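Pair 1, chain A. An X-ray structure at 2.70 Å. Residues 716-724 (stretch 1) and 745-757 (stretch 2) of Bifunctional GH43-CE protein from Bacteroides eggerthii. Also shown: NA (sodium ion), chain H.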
# COMPACT_ATOMS: atom_id res chain seq x y z
N ASN A 716 4.30 -29.95 26.08
CA ASN A 716 5.27 -30.84 25.45
C ASN A 716 4.58 -31.64 24.34
O ASN A 716 3.66 -32.41 24.61
CB ASN A 716 5.90 -31.78 26.48
CG ASN A 716 6.95 -32.70 25.92
OD1 ASN A 716 7.01 -32.94 24.71
ND2 ASN A 716 7.79 -33.24 26.79
N PRO A 717 5.00 -31.50 23.06
CA PRO A 717 4.39 -32.26 21.96
C PRO A 717 4.48 -33.79 22.10
O PRO A 717 3.59 -34.48 21.63
CB PRO A 717 5.18 -31.82 20.71
CG PRO A 717 5.84 -30.52 21.09
CD PRO A 717 6.05 -30.59 22.59
N ILE A 718 5.55 -34.29 22.74
CA ILE A 718 5.79 -35.74 22.91
C ILE A 718 4.54 -36.41 23.51
O ILE A 718 4.14 -37.47 23.06
CB ILE A 718 7.06 -36.01 23.76
CG1 ILE A 718 8.34 -35.73 22.96
CG2 ILE A 718 7.05 -37.42 24.32
CD1 ILE A 718 9.63 -35.94 23.74
N THR A 719 3.92 -35.76 24.50
CA THR A 719 2.73 -36.24 25.19
C THR A 719 1.71 -36.85 24.21
O THR A 719 1.09 -37.85 24.53
CB THR A 719 2.08 -35.11 26.00
OG1 THR A 719 3.07 -34.62 26.90
CG2 THR A 719 0.84 -35.52 26.76
N TYR A 720 1.54 -36.24 23.03
CA TYR A 720 0.37 -36.47 22.17
C TYR A 720 0.72 -37.29 20.92
O TYR A 720 -0.07 -37.31 19.97
CB TYR A 720 -0.25 -35.12 21.77
CG TYR A 720 -0.48 -34.17 22.92
CD1 TYR A 720 -1.63 -34.25 23.69
CD2 TYR A 720 0.45 -33.20 23.25
CE1 TYR A 720 -1.85 -33.39 24.75
CE2 TYR A 720 0.24 -32.33 24.31
CZ TYR A 720 -0.91 -32.43 25.07
OH TYR A 720 -1.14 -31.59 26.12
N ILE A 721 1.88 -37.96 20.91
CA ILE A 721 2.36 -38.74 19.74
C ILE A 721 1.60 -40.07 19.66
O ILE A 721 1.46 -40.79 20.65
CB ILE A 721 3.87 -39.00 19.79
CG1 ILE A 721 4.69 -37.71 19.86
CG2 ILE A 721 4.30 -39.87 18.61
CD1 ILE A 721 6.17 -37.95 20.12
N ASP A 722 1.17 -40.42 18.44
CA ASP A 722 0.52 -41.68 18.16
C ASP A 722 0.85 -42.07 16.71
O ASP A 722 1.54 -41.34 16.02
CB ASP A 722 -0.98 -41.59 18.46
CG ASP A 722 -1.78 -40.84 17.42
OD1 ASP A 722 -2.17 -39.68 17.69
OD2 ASP A 722 -2.03 -41.44 16.35
N LYS A 723 0.33 -43.22 16.27
CA LYS A 723 0.71 -43.86 15.00
C LYS A 723 0.15 -43.06 13.81
O LYS A 723 0.73 -43.06 12.72
CB LYS A 723 0.22 -45.31 14.94
CG LYS A 723 0.22 -46.10 16.25
CD LYS A 723 1.61 -46.43 16.77
CE LYS A 723 1.60 -47.01 18.18
NZ LYS A 723 2.91 -47.61 18.54
N ASN A 724 -0.98 -42.37 14.03
CA ASN A 724 -1.78 -41.75 12.96
C ASN A 724 -1.56 -40.22 12.91
O ASN A 724 -2.23 -39.53 12.13
CB ASN A 724 -3.26 -42.10 13.13
CG ASN A 724 -3.48 -43.60 13.23
OD1 ASN A 724 -4.13 -44.07 14.17
ND2 ASN A 724 -2.94 -44.35 12.29
N ILE A 745 16.41 -34.38 19.78
CA ILE A 745 16.68 -35.84 19.80
C ILE A 745 15.64 -36.56 20.67
O ILE A 745 15.10 -37.59 20.26
CB ILE A 745 18.13 -36.15 20.23
CG1 ILE A 745 19.14 -35.50 19.29
CG2 ILE A 745 18.34 -37.66 20.33
CD1 ILE A 745 20.56 -35.49 19.81
N PHE A 746 15.35 -36.01 21.86
CA PHE A 746 14.22 -36.46 22.68
C PHE A 746 12.97 -36.63 21.81
O PHE A 746 12.28 -37.64 21.90
CB PHE A 746 13.88 -35.46 23.79
CG PHE A 746 14.91 -35.24 24.87
CD1 PHE A 746 15.94 -36.14 25.09
CD2 PHE A 746 14.81 -34.13 25.71
CE1 PHE A 746 16.87 -35.92 26.10
CE2 PHE A 746 15.74 -33.92 26.71
CZ PHE A 746 16.77 -34.82 26.91
N PHE A 747 12.69 -35.63 20.97
CA PHE A 747 11.48 -35.58 20.16
C PHE A 747 11.55 -36.62 19.04
O PHE A 747 10.61 -37.38 18.85
CB PHE A 747 11.27 -34.15 19.64
CG PHE A 747 9.99 -33.91 18.88
CD1 PHE A 747 8.77 -34.40 19.34
CD2 PHE A 747 9.99 -33.18 17.70
CE1 PHE A 747 7.60 -34.17 18.63
CE2 PHE A 747 8.82 -32.95 17.00
CZ PHE A 747 7.62 -33.45 17.46
N SER A 748 12.66 -36.64 18.29
CA SER A 748 12.80 -37.55 17.15
C SER A 748 12.74 -39.02 17.60
O SER A 748 12.19 -39.85 16.88
CB SER A 748 14.05 -37.28 16.36
OG SER A 748 14.98 -36.52 17.12
N GLU A 749 13.26 -39.35 18.79
CA GLU A 749 13.21 -40.73 19.30
C GLU A 749 11.75 -41.10 19.61
O GLU A 749 11.28 -42.17 19.22
CB GLU A 749 14.09 -40.95 20.54
CG GLU A 749 15.58 -41.05 20.23
CD GLU A 749 15.99 -42.08 19.18
OE1 GLU A 749 16.37 -43.23 19.57
OE2 GLU A 749 15.98 -41.71 17.98
N ALA A 750 11.04 -40.21 20.31
CA ALA A 750 9.66 -40.46 20.69
C ALA A 750 8.83 -40.75 19.44
O ALA A 750 8.03 -41.69 19.42
CB ALA A 750 9.13 -39.29 21.48
N LEU A 751 9.05 -39.94 18.39
CA LEU A 751 8.36 -40.04 17.10
C LEU A 751 8.70 -41.37 16.42
O LEU A 751 7.82 -42.18 16.15
CB LEU A 751 8.76 -38.85 16.22
CG LEU A 751 8.21 -37.49 16.63
CD1 LEU A 751 8.99 -36.37 15.96
CD2 LEU A 751 6.73 -37.37 16.31
N ARG A 752 9.99 -41.58 16.13
CA ARG A 752 10.47 -42.72 15.34
C ARG A 752 9.95 -44.04 15.91
O ARG A 752 9.76 -45.00 15.16
CB ARG A 752 11.99 -42.76 15.30
CG ARG A 752 12.57 -43.78 14.32
CD ARG A 752 14.07 -43.68 14.25
NE ARG A 752 14.64 -44.07 15.53
CZ ARG A 752 14.80 -45.33 15.93
NH1 ARG A 752 14.56 -46.32 15.08
NH2 ARG A 752 15.21 -45.60 17.16
N ALA A 753 9.74 -44.07 17.23
CA ALA A 753 9.22 -45.23 17.96
C ALA A 753 7.81 -45.58 17.48
O ALA A 753 7.40 -46.73 17.61
CB ALA A 753 9.23 -44.96 19.44
N GLN A 754 7.07 -44.58 16.98
CA GLN A 754 5.70 -44.77 16.52
C GLN A 754 5.61 -44.47 15.01
O GLN A 754 4.52 -44.38 14.46
CB GLN A 754 4.76 -43.93 17.39
CG GLN A 754 5.12 -44.00 18.87
CD GLN A 754 3.96 -44.26 19.79
OE1 GLN A 754 2.89 -43.67 19.68
NE2 GLN A 754 4.18 -45.17 20.74
N GLY A 755 6.77 -44.35 14.36
CA GLY A 755 6.90 -44.40 12.91
C GLY A 755 6.73 -43.05 12.25
O GLY A 755 6.59 -42.98 11.03
N ARG A 756 6.75 -41.98 13.05
CA ARG A 756 6.35 -40.64 12.63
C ARG A 756 7.55 -39.90 12.03
O ARG A 756 7.39 -39.20 11.03
CB ARG A 756 5.76 -39.87 13.81
CG ARG A 756 4.47 -40.47 14.35
CD ARG A 756 3.42 -40.67 13.27
NE ARG A 756 3.60 -41.93 12.54
CZ ARG A 756 3.20 -42.15 11.29
NH1 ARG A 756 2.60 -41.19 10.61
NH2 ARG A 756 3.40 -43.32 10.73
N LEU A 757 8.73 -40.05 12.63
CA LEU A 757 9.92 -39.38 12.15
C LEU A 757 10.27 -39.88 10.74
O LEU A 757 10.53 -41.07 10.53
CB LEU A 757 11.08 -39.64 13.12
CG LEU A 757 12.34 -38.82 12.85
CD1 LEU A 757 12.10 -37.35 13.18
CD2 LEU A 757 13.52 -39.37 13.64
NA NA H . -1.96 -37.44 18.73

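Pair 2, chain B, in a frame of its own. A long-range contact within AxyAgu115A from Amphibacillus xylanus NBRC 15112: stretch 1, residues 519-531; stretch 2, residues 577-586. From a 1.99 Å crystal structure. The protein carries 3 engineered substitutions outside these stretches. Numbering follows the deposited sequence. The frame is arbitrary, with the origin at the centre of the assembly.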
# COMPACT_ATOMS: atom_id res chain seq x y z
N ASN B 519 -17.34 17.23 -6.77
CA ASN B 519 -16.19 16.61 -7.43
C ASN B 519 -15.85 15.25 -6.82
O ASN B 519 -15.30 14.38 -7.52
CB ASN B 519 -14.96 17.53 -7.35
CG ASN B 519 -15.02 18.62 -8.39
OD1 ASN B 519 -15.88 18.56 -9.27
ND2 ASN B 519 -14.08 19.59 -8.33
N ARG B 520 -16.13 15.04 -5.53
CA ARG B 520 -15.98 13.71 -4.90
C ARG B 520 -16.90 13.72 -3.69
O ARG B 520 -16.58 14.40 -2.71
CB ARG B 520 -14.54 13.46 -4.48
CG ARG B 520 -14.27 12.05 -3.95
CD ARG B 520 -14.48 11.08 -5.12
NE ARG B 520 -13.97 9.79 -4.82
CZ ARG B 520 -13.45 8.94 -5.69
NH1 ARG B 520 -13.31 9.27 -6.97
NH2 ARG B 520 -13.04 7.77 -5.24
N ARG B 521 -18.03 12.99 -3.76
CA ARG B 521 -19.02 13.10 -2.71
C ARG B 521 -18.45 12.55 -1.39
O ARG B 521 -17.51 11.74 -1.39
CB ARG B 521 -20.29 12.36 -3.13
CG ARG B 521 -20.97 12.99 -4.37
CD ARG B 521 -22.37 12.39 -4.49
NE ARG B 521 -22.97 12.48 -5.81
CZ ARG B 521 -23.84 13.43 -6.18
NH1 ARG B 521 -24.18 14.40 -5.33
NH2 ARG B 521 -24.38 13.40 -7.39
N PRO B 522 -18.96 13.02 -0.25
CA PRO B 522 -18.28 12.78 1.05
C PRO B 522 -17.93 11.33 1.37
O PRO B 522 -16.79 11.05 1.74
CB PRO B 522 -19.32 13.32 2.05
CG PRO B 522 -20.01 14.38 1.33
CD PRO B 522 -20.01 14.06 -0.13
N GLU B 523 -18.91 10.42 1.30
CA GLU B 523 -18.66 9.03 1.68
C GLU B 523 -17.62 8.38 0.77
O GLU B 523 -16.92 7.45 1.19
CB GLU B 523 -19.99 8.23 1.61
CG GLU B 523 -21.04 8.67 2.63
CD GLU B 523 -22.04 9.76 2.10
OE1 GLU B 523 -21.64 10.59 1.20
OE2 GLU B 523 -23.21 9.77 2.62
N ALA B 524 -17.53 8.85 -0.47
CA ALA B 524 -16.57 8.33 -1.43
C ALA B 524 -15.20 9.02 -1.35
O ALA B 524 -14.30 8.64 -2.09
CB ALA B 524 -17.12 8.50 -2.86
N MET B 525 -15.08 10.10 -0.61
CA MET B 525 -13.78 10.77 -0.49
C MET B 525 -12.86 9.91 0.36
O MET B 525 -13.30 9.19 1.27
CB MET B 525 -13.98 12.17 0.09
CG MET B 525 -12.75 13.13 0.06
SD MET B 525 -11.71 13.15 -1.42
CE MET B 525 -10.38 14.18 -0.81
N ASN B 526 -11.58 9.86 -0.01
CA ASN B 526 -10.68 8.96 0.68
C ASN B 526 -9.25 9.38 0.36
O ASN B 526 -9.01 10.38 -0.31
CB ASN B 526 -10.90 7.50 0.28
CG ASN B 526 -10.60 6.54 1.42
OD1 ASN B 526 -9.45 6.45 1.90
ND2 ASN B 526 -11.64 5.86 1.91
N VAL B 527 -8.31 8.59 0.86
CA VAL B 527 -6.92 8.94 0.65
C VAL B 527 -6.50 8.59 -0.78
O VAL B 527 -6.98 7.61 -1.37
CB VAL B 527 -6.06 8.20 1.70
CG1 VAL B 527 -6.04 6.73 1.41
CG2 VAL B 527 -4.68 8.78 1.72
N ASP B 528 -5.68 9.45 -1.39
CA ASP B 528 -5.15 9.21 -2.72
C ASP B 528 -6.21 9.26 -3.82
O ASP B 528 -5.97 8.79 -4.93
CB ASP B 528 -4.40 7.86 -2.79
CG ASP B 528 -3.14 7.85 -1.90
OD1 ASP B 528 -2.52 8.91 -1.72
OD2 ASP B 528 -2.78 6.76 -1.39
N VAL B 529 -7.38 9.83 -3.57
CA VAL B 529 -8.24 10.21 -4.69
C VAL B 529 -7.56 11.33 -5.47
O VAL B 529 -7.28 11.21 -6.66
CB VAL B 529 -9.63 10.60 -4.18
CG1 VAL B 529 -10.47 11.23 -5.29
CG2 VAL B 529 -10.32 9.30 -3.55
N TYR B 530 -7.24 12.41 -4.78
CA TYR B 530 -6.36 13.44 -5.31
C TYR B 530 -4.91 13.02 -5.09
O TYR B 530 -4.57 12.39 -4.08
CB TYR B 530 -6.59 14.77 -4.59
CG TYR B 530 -7.92 15.42 -4.88
CD1 TYR B 530 -9.09 14.96 -4.26
CD2 TYR B 530 -8.01 16.50 -5.78
CE1 TYR B 530 -10.32 15.53 -4.53
CE2 TYR B 530 -9.23 17.10 -6.05
CZ TYR B 530 -10.38 16.61 -5.42
OH TYR B 530 -11.60 17.17 -5.67
N HIS B 531 -4.04 13.35 -6.03
CA HIS B 531 -2.66 12.93 -5.86
C HIS B 531 -2.01 13.79 -4.78
O HIS B 531 -2.24 15.00 -4.73
CB HIS B 531 -1.88 13.04 -7.17
CG HIS B 531 -0.62 12.24 -7.15
ND1 HIS B 531 0.55 12.74 -6.64
CD2 HIS B 531 -0.37 10.95 -7.48
CE1 HIS B 531 1.49 11.81 -6.70
NE2 HIS B 531 0.96 10.71 -7.21
N GLY B 577 -18.92 20.92 7.32
CA GLY B 577 -19.01 19.48 7.33
C GLY B 577 -18.36 18.87 6.12
O GLY B 577 -17.54 17.96 6.23
N ASN B 578 -18.72 19.36 4.93
CA ASN B 578 -18.13 18.85 3.70
C ASN B 578 -16.63 19.15 3.63
O ASN B 578 -15.82 18.29 3.28
CB ASN B 578 -18.81 19.51 2.50
CG ASN B 578 -19.94 18.67 1.93
OD1 ASN B 578 -19.75 17.50 1.58
ND2 ASN B 578 -21.14 19.27 1.85
N LEU B 579 -16.26 20.39 3.90
CA LEU B 579 -14.89 20.77 3.61
C LEU B 579 -13.91 20.29 4.67
O LEU B 579 -12.75 20.02 4.34
CB LEU B 579 -14.79 22.29 3.44
CG LEU B 579 -15.57 22.79 2.22
CD1 LEU B 579 -15.16 24.20 1.96
CD2 LEU B 579 -15.30 21.95 0.98
N ASN B 580 -14.34 20.21 5.93
CA ASN B 580 -13.47 19.58 6.93
C ASN B 580 -13.19 18.12 6.56
O ASN B 580 -12.06 17.63 6.72
CB ASN B 580 -14.12 19.67 8.31
CG ASN B 580 -13.28 18.98 9.39
OD1 ASN B 580 -12.24 19.49 9.79
ND2 ASN B 580 -13.73 17.83 9.85
N LEU B 581 -14.20 17.43 6.03
CA LEU B 581 -13.99 16.03 5.64
C LEU B 581 -13.03 15.92 4.45
O LEU B 581 -12.18 15.02 4.42
CB LEU B 581 -15.33 15.41 5.26
CG LEU B 581 -15.24 13.93 4.86
CD1 LEU B 581 -16.56 13.31 5.29
CD2 LEU B 581 -15.09 13.78 3.34
N GLN B 582 -13.19 16.79 3.44
CA GLN B 582 -12.25 16.80 2.31
C GLN B 582 -10.83 17.07 2.82
O GLN B 582 -9.88 16.36 2.47
CB GLN B 582 -12.64 17.86 1.29
CG GLN B 582 -14.02 17.70 0.68
CD GLN B 582 -14.01 16.79 -0.52
OE1 GLN B 582 -13.00 16.68 -1.22
NE2 GLN B 582 -15.13 16.11 -0.77
N LYS B 583 -10.68 18.08 3.67
CA LYS B 583 -9.37 18.45 4.19
C LYS B 583 -8.71 17.30 4.93
O LYS B 583 -7.51 17.04 4.78
CB LYS B 583 -9.53 19.65 5.12
CG LYS B 583 -8.28 20.08 5.88
CD LYS B 583 -8.66 21.31 6.74
CE LYS B 583 -7.54 21.80 7.65
NZ LYS B 583 -8.19 22.76 8.63
N MET B 584 -9.49 16.60 5.76
CA MET B 584 -8.98 15.47 6.52
C MET B 584 -8.32 14.46 5.60
O MET B 584 -7.22 13.98 5.88
CB MET B 584 -10.12 14.80 7.29
CG MET B 584 -9.65 13.56 8.07
SD MET B 584 -11.08 12.81 8.93
CE MET B 584 -11.94 12.07 7.56
N TRP B 585 -9.01 14.10 4.52
CA TRP B 585 -8.48 13.09 3.61
C TRP B 585 -7.30 13.59 2.80
O TRP B 585 -6.40 12.82 2.47
CB TRP B 585 -9.59 12.61 2.68
CG TRP B 585 -10.57 11.68 3.37
CD1 TRP B 585 -11.90 11.90 3.58
CD2 TRP B 585 -10.28 10.38 3.90
NE1 TRP B 585 -12.47 10.81 4.20
CE2 TRP B 585 -11.49 9.87 4.42
CE3 TRP B 585 -9.10 9.60 3.98
CZ2 TRP B 585 -11.58 8.60 5.02
CZ3 TRP B 585 -9.19 8.35 4.58
CH2 TRP B 585 -10.43 7.85 5.08
N LEU B 586 -7.34 14.85 2.36
CA LEU B 586 -6.24 15.44 1.63
C LEU B 586 -4.98 15.50 2.50
O LEU B 586 -3.89 15.16 2.02
CB LEU B 586 -6.62 16.83 1.13
CG LEU B 586 -7.72 16.83 0.07
CD1 LEU B 586 -8.18 18.27 -0.12
CD2 LEU B 586 -7.21 16.29 -1.20
O HOH W 1 -15.13 9.74 3.37
O HOH W 2 -13.54 16.88 -3.97

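The sharpest difference lies where Gln A754 of pair 1 and Trp B585 of pair 2 superpose, their CA atoms 0.9 Å apart and both CA-to-CB bonds pointing toward the opposing loop. In pair 1 the position carries a polar, partly exposed side chain. In pair 2 a buried indole offers a broad flat surface to the loop. The backbone of Met B525 and Asn B526 lies over one face of that ring: Asn B526 CA sits 3.8 Å from the centroid of the five-membered ring of Trp B585, a CH-pi contact. Tryptophan suits the place because its large face can cover main chain as well as side chains, and Val B527 CB adds an apolar contact with Trp B585 CE3 at 4.0 Å.

The shared geometry is a short, tightly bent loop laid along a helix; fourteen central residues superpose with an RMSD of 0.7 Å. In both loops a backbone hydrogen bond closes the bend, from Ile A721 N to Ile A718 O at 3.2 Å and from Met B525 N to Pro B522 O at 3.1 Å. The buried areas, 552 and 556 Å², are nearly equal.

At the centre, Ile A721 matches Met B525, and Ala A750 matches Leu B581. The two pairs fill this space differently. Small Ala A750 lets the isoleucine come close, with Ile A721 CD1 3.5 Å from Ala A750 CB; the same CD1 lies 3.9 Å from Leu A751 CD2. In pair 2 the helix supplies more of the bulk, Leu B581 CD2 lying 3.8 Å from Met B525 CB. The long, unbranched methionine continues past it, and its CE reaches Leu B586 CD2 at 3.8 Å.

One turn earlier on the helix, Ile A718 matches Pro B522 and Phe A747 matches Asn B578. Pair 1 is apolar here: Ile A718 CG1 approaches the edge of the phenylalanine ring, 3.9 Å from Phe A747 CD1, and also lies 3.9 Å from Ala A750 CB. In pair 2 the compact proline ring meets a polar side chain, Pro B522 CG being 3.1 Å from Asn B578 OD1.

Leu A751 and Gln B582 also differ in chemistry. The leucine simply adds to the apolar cluster, whereas Gln B582 NE2 donates a hydrogen bond to Arg B520 O at 3.0 Å. A water also links Gln B582 OE1 to Tyr B530 OH. A second water donates to Pro B522 O and Met B525 O and accepts a weak hydrogen bond from Trp B585 NE1. Pair 1 has no clear direct hydrogen bond between its stretches. In pair 1 the guanidinium of Arg A756 presents one face to Lys A723 O, 3.0 Å from Arg A756 CZ. Its loop also helps bind a sodium ion, through Tyr A720 O at 2.3 Å and Asp A722 OD1 at 2.5 Å.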